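Local coordinates for protein geranyltranstransferase (Stenotrophomonas maltophilia, PDB 7LBJ) that probably builds a linear isoprenoid diphosphate by magnesium-dependent condensation of smaller allylic and homoallylic diphosphates, at residues K264-L267 against H268-A272; Q126-A129 against F130-A134. All coordinates share one frame; numbering follows the deposited sequence.

How the interactions relate
Interaction 1 (264-267 with 268-272) and interaction 2 (126-129 with 130-134) are each a successive pair of turns within a single helix. Their centres are about 35 Å apart, their nearest atoms about 26 Å, and they lie on opposite sides of the chain's centre without touching. Interaction 1 is part of helix 260-277, which packs on helix 206-233; interaction 2 is part of helix 115-134, which packs on helix 75-92 and on the second subunit. Helix 206-233 carries one aspartate-rich sequence, and the other starts at the end of helix 75-92; as in relatives, both probably bind magnesium and substrate diphosphate. Each contact thus lies on a helix packed against one bearing or leading to these motifs.

Interaction 1: K264-L267 against H268-A272; sequences KAQL and HELAA
K264 and H268 meet through the backbone, the H268 N-H pointing at K264 O over 2.9 Å. The next three residues repeat this i to i+4 pairing: E269 N reaches A265 O at 3.0 Å, L270 N reaches Q266 O and A271 N reaches L267 O.

A water adds a second grip on Q266 O: the water oxygen donates one hydrogen bond to Q266 O, 2.8 Å away, and another, short one to E269 OE1, 2.5 Å away. E269 arrives there because its chain folds at chi2 (-85°). OE1 also forms a salt bridge with R273, one turn further on, so the carboxylate is held by both charge and water.

Van der Waals contact is lighter and falls mostly on carbonyl oxygens. L270 sets its CB, CG and CD1 alongside Q266 O, with CG 3.5 Å from that oxygen, and its CD1 lies 4.3 Å from Q266 CG. The CB of H268 rests 3.4 Å from K264 O while the imidazole leads outward.

L267 and L270 are buried, touching V225, R226 and L221 of helix 206-233, and L267 also meets V296 of helix 286-297; K264, A265, H268 and E269 are exposed. The arrangement is that of a regular amphipathic alpha-helix on the outside of the all-helical prenyl synthase fold.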
loop_
_atom_site.group_PDB
_atom_site.type_symbol
_atom_site.label_atom_id
_atom_site.label_comp_id
_atom_site.label_asym_id
_atom_site.label_seq_id
_atom_site.Cartn_x
_atom_site.Cartn_y
_atom_site.Cartn_z
ATOM N N LYS A 264 8.006 6.675 34.637
ATOM C CA LYS A 264 9.301 6.012 34.766
ATOM C C LYS A 264 9.137 4.609 35.339
ATOM O O LYS A 264 9.789 3.662 34.882
ATOM C CB LYS A 264 10.245 6.852 35.630
ATOM C CG LYS A 264 10.812 8.077 34.908
ATOM C CD LYS A 264 11.740 8.874 35.835
ATOM C CE LYS A 264 12.382 10.040 35.106
ATOM N NZ LYS A 264 13.146 10.927 36.045
ATOM N N ALA A 265 8.228 4.446 36.304
ATOM C CA ALA A 265 7.943 3.118 36.830
ATOM C C ALA A 265 7.330 2.225 35.757
ATOM O O ALA A 265 7.661 1.035 35.672
ATOM C CB ALA A 265 7.016 3.215 38.049
ATOM N N GLN A 266 6.423 2.777 34.943
ATOM C CA GLN A 266 5.855 2.035 33.813
ATOM C C GLN A 266 6.951 1.548 32.872
ATOM O O GLN A 266 6.955 0.383 32.449
ATOM C CB GLN A 266 4.871 2.927 33.057
ATOM C CG GLN A 266 4.203 2.273 31.837
ATOM C CD GLN A 266 3.358 3.255 31.043
ATOM O OE1 GLN A 266 3.572 4.471 31.107
ATOM N NE2 GLN A 266 2.399 2.735 30.278
ATOM N N LEU A 267 7.891 2.432 32.530
ATOM C CA LEU A 267 8.979 2.045 31.639
ATOM C C LEU A 267 9.873 0.993 32.282
ATOM O O LEU A 267 10.305 0.045 31.616
ATOM C CB LEU A 267 9.801 3.275 31.252
ATOM C CG LEU A 267 10.927 3.024 30.242
ATOM C CD1 LEU A 267 10.283 2.494 28.943
ATOM C CD2 LEU A 267 11.706 4.319 30.009
ATOM N N HIS A 268 10.148 1.143 33.577
ATOM C CA HIS A 268 10.997 0.191 34.287
ATOM C C HIS A 268 10.385 -1.203 34.291
ATOM O O HIS A 268 11.099 -2.201 34.123
ATOM C CB HIS A 268 11.228 0.667 35.714
ATOM C CG HIS A 268 12.230 -0.152 36.460
ATOM N ND1 HIS A 268 11.870 -1.131 37.363
ATOM C CD2 HIS A 268 13.585 -0.145 36.429
ATOM C CE1 HIS A 268 12.962 -1.685 37.865
ATOM N NE2 HIS A 268 14.015 -1.105 37.314
ATOM N N GLU A 269 9.062 -1.289 34.482
ATOM C CA GLU A 269 8.393 -2.589 34.447
ATOM C C GLU A 269 8.462 -3.206 33.062
ATOM O O GLU A 269 8.671 -4.420 32.931
ATOM C CB GLU A 269 6.932 -2.467 34.894
ATOM C CG GLU A 269 6.181 -3.822 34.953
ATOM C CD GLU A 269 5.568 -4.299 33.617
ATOM O OE1 GLU A 269 5.064 -3.464 32.823
ATOM O OE2 GLU A 269 5.577 -5.537 33.383
ATOM N N LEU A 270 8.244 -2.398 32.016
ATOM C CA LEU A 270 8.330 -2.925 30.655
ATOM C C LEU A 270 9.733 -3.431 30.343
ATOM O O LEU A 270 9.896 -4.469 29.687
ATOM C CB LEU A 270 7.899 -1.852 29.642
ATOM C CG LEU A 270 6.389 -1.527 29.591
ATOM C CD1 LEU A 270 6.131 -0.166 28.931
ATOM C CD2 LEU A 270 5.560 -2.604 28.870
ATOM N N ALA A 271 10.765 -2.718 30.814
ATOM C CA ALA A 271 12.135 -3.188 30.648
ATOM C C ALA A 271 12.338 -4.552 31.298
ATOM O O ALA A 271 12.888 -5.476 30.682
ATOM C CB ALA A 271 13.114 -2.160 31.238
ATOM N N ALA A 272 11.934 -4.687 32.564
ATOM C CA ALA A 272 12.078 -5.967 33.236
ATOM C C ALA A 272 11.256 -7.045 32.539
ATOM O O ALA A 272 11.712 -8.184 32.385
ATOM C CB ALA A 272 11.666 -5.841 34.700
HETATM O O HOH W 1 4.503 -0.993 32.697
#

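Interaction 2: Q126-A129 against F130-A134; sequences QTRA and FGLLA
Q126 and F130, one turn apart, run alongside each other, the amide plane turned 51° from the ring. Q126 is fully extended, its CG anti to the backbone N (chi1 177°), and this carries the amide along the ring: CG comes within 3.8 Å of F130 CE2, and OE1 within 3.6 Å of the same carbon. The F130 ring also leans close to the backbone, CD2 standing 3.3 Å from Q126 O. That oxygen accepts the F130 N-H as well, but weakly.

R128 and L132 instead meet roughly perpendicular. A bend at chi2 (71°) turns the arginine chain so that one guanidinium face receives L132 CD2, which sits 3.6 Å from R128 CZ and off the centre of the group. In the backbone, L132 N is bonded to R128 O at 2.9 Å, and R128 NE is anchored by A29 O. G131 N gives the matching backbone bond to T127 O, also 2.9 Å long.

The second subunit packs against Q126, T127 and F130. Q126 OE1 and T127 OG1 of the second subunit are hydrogen-bonded, the reciprocal pair forms too, and the F130 rings of the two subunits stack. With L83 and I84 of helix 75-92 packed on A129, this is a buried alpha-helix at the dimer interface of a prenyl synthase.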
loop_
_atom_site.group_PDB
_atom_site.type_symbol
_atom_site.label_atom_id
_atom_site.label_comp_id
_atom_site.label_asym_id
_atom_site.label_seq_id
_atom_site.Cartn_x
_atom_site.Cartn_y
_atom_site.Cartn_z
ATOM N N GLN A 126 4.757 2.574 -0.016
ATOM C CA GLN A 126 3.892 1.514 0.499
ATOM C C GLN A 126 3.811 0.362 -0.497
ATOM O O GLN A 126 3.957 -0.807 -0.119
ATOM C CB GLN A 126 2.477 2.023 0.820
ATOM C CG GLN A 126 1.615 0.834 1.285
ATOM C CD GLN A 126 0.156 1.154 1.669
ATOM O OE1 GLN A 126 -0.628 0.233 1.871
ATOM N NE2 GLN A 126 -0.204 2.432 1.763
ATOM N N THR A 127 3.607 0.676 -1.784
ATOM C CA THR A 127 3.488 -0.397 -2.762
ATOM C C THR A 127 4.782 -1.189 -2.850
ATOM O O THR A 127 4.758 -2.421 -2.954
ATOM C CB THR A 127 3.113 0.156 -4.136
ATOM O OG1 THR A 127 2.046 1.116 -4.002
ATOM C CG2 THR A 127 2.680 -0.996 -5.070
ATOM N N ARG A 128 5.929 -0.499 -2.763
ATOM C CA ARG A 128 7.194 -1.205 -2.886
ATOM C C ARG A 128 7.425 -2.141 -1.711
ATOM O O ARG A 128 8.059 -3.191 -1.878
ATOM C CB ARG A 128 8.358 -0.210 -3.023
ATOM C CG ARG A 128 9.696 -0.874 -3.325
ATOM C CD ARG A 128 9.738 -1.446 -4.763
ATOM N NE ARG A 128 11.087 -1.901 -5.127
ATOM C CZ ARG A 128 11.387 -3.123 -5.560
ATOM N NH1 ARG A 128 10.450 -4.045 -5.738
ATOM N NH2 ARG A 128 12.663 -3.429 -5.822
ATOM N N ALA A 129 6.930 -1.791 -0.518
ATOM C CA ALA A 129 7.051 -2.713 0.608
ATOM C C ALA A 129 6.376 -4.045 0.290
ATOM O O ALA A 129 6.951 -5.115 0.519
ATOM C CB ALA A 129 6.439 -2.101 1.869
ATOM N N PHE A 130 5.140 -4.002 -0.217
ATOM C CA PHE A 130 4.461 -5.254 -0.541
ATOM C C PHE A 130 5.114 -5.952 -1.728
ATOM O O PHE A 130 5.231 -7.184 -1.745
ATOM C CB PHE A 130 2.977 -4.989 -0.801
ATOM C CG PHE A 130 2.242 -4.575 0.441
ATOM C CD1 PHE A 130 2.017 -5.496 1.457
ATOM C CD2 PHE A 130 1.824 -3.263 0.620
ATOM C CE1 PHE A 130 1.348 -5.129 2.632
ATOM C CE2 PHE A 130 1.155 -2.873 1.810
ATOM C CZ PHE A 130 0.942 -3.801 2.810
ATOM N N GLY A 131 5.536 -5.182 -2.735
ATOM C CA GLY A 131 6.177 -5.796 -3.903
ATOM C C GLY A 131 7.448 -6.549 -3.543
ATOM O O GLY A 131 7.695 -7.654 -4.036
ATOM N N LEU A 132 8.253 -5.988 -2.638
ATOM C CA LEU A 132 9.483 -6.679 -2.256
ATOM C C LEU A 132 9.196 -8.007 -1.575
ATOM O O LEU A 132 9.922 -8.987 -1.791
ATOM C CB LEU A 132 10.312 -5.789 -1.331
ATOM C CG LEU A 132 11.049 -4.704 -2.079
ATOM C CD1 LEU A 132 11.565 -3.703 -1.045
ATOM C CD2 LEU A 132 12.214 -5.348 -2.819
ATOM N N LEU A 133 8.158 -8.056 -0.731
ATOM C CA LEU A 133 7.763 -9.327 -0.119
ATOM C C LEU A 133 7.257 -10.297 -1.173
ATOM O O LEU A 133 7.613 -11.483 -1.165
ATOM C CB LEU A 133 6.682 -9.122 0.951
ATOM C CG LEU A 133 7.060 -8.429 2.264
ATOM C CD1 LEU A 133 5.824 -8.307 3.179
ATOM C CD2 LEU A 133 8.220 -9.172 2.948
ATOM N N ALA A 134 6.381 -9.828 -2.059
ATOM C CA ALA A 134 5.845 -10.739 -3.065
ATOM C C ALA A 134 6.948 -11.274 -3.977
ATOM O O ALA A 134 6.826 -12.385 -4.510
ATOM C CB ALA A 134 4.746 -10.038 -3.873
#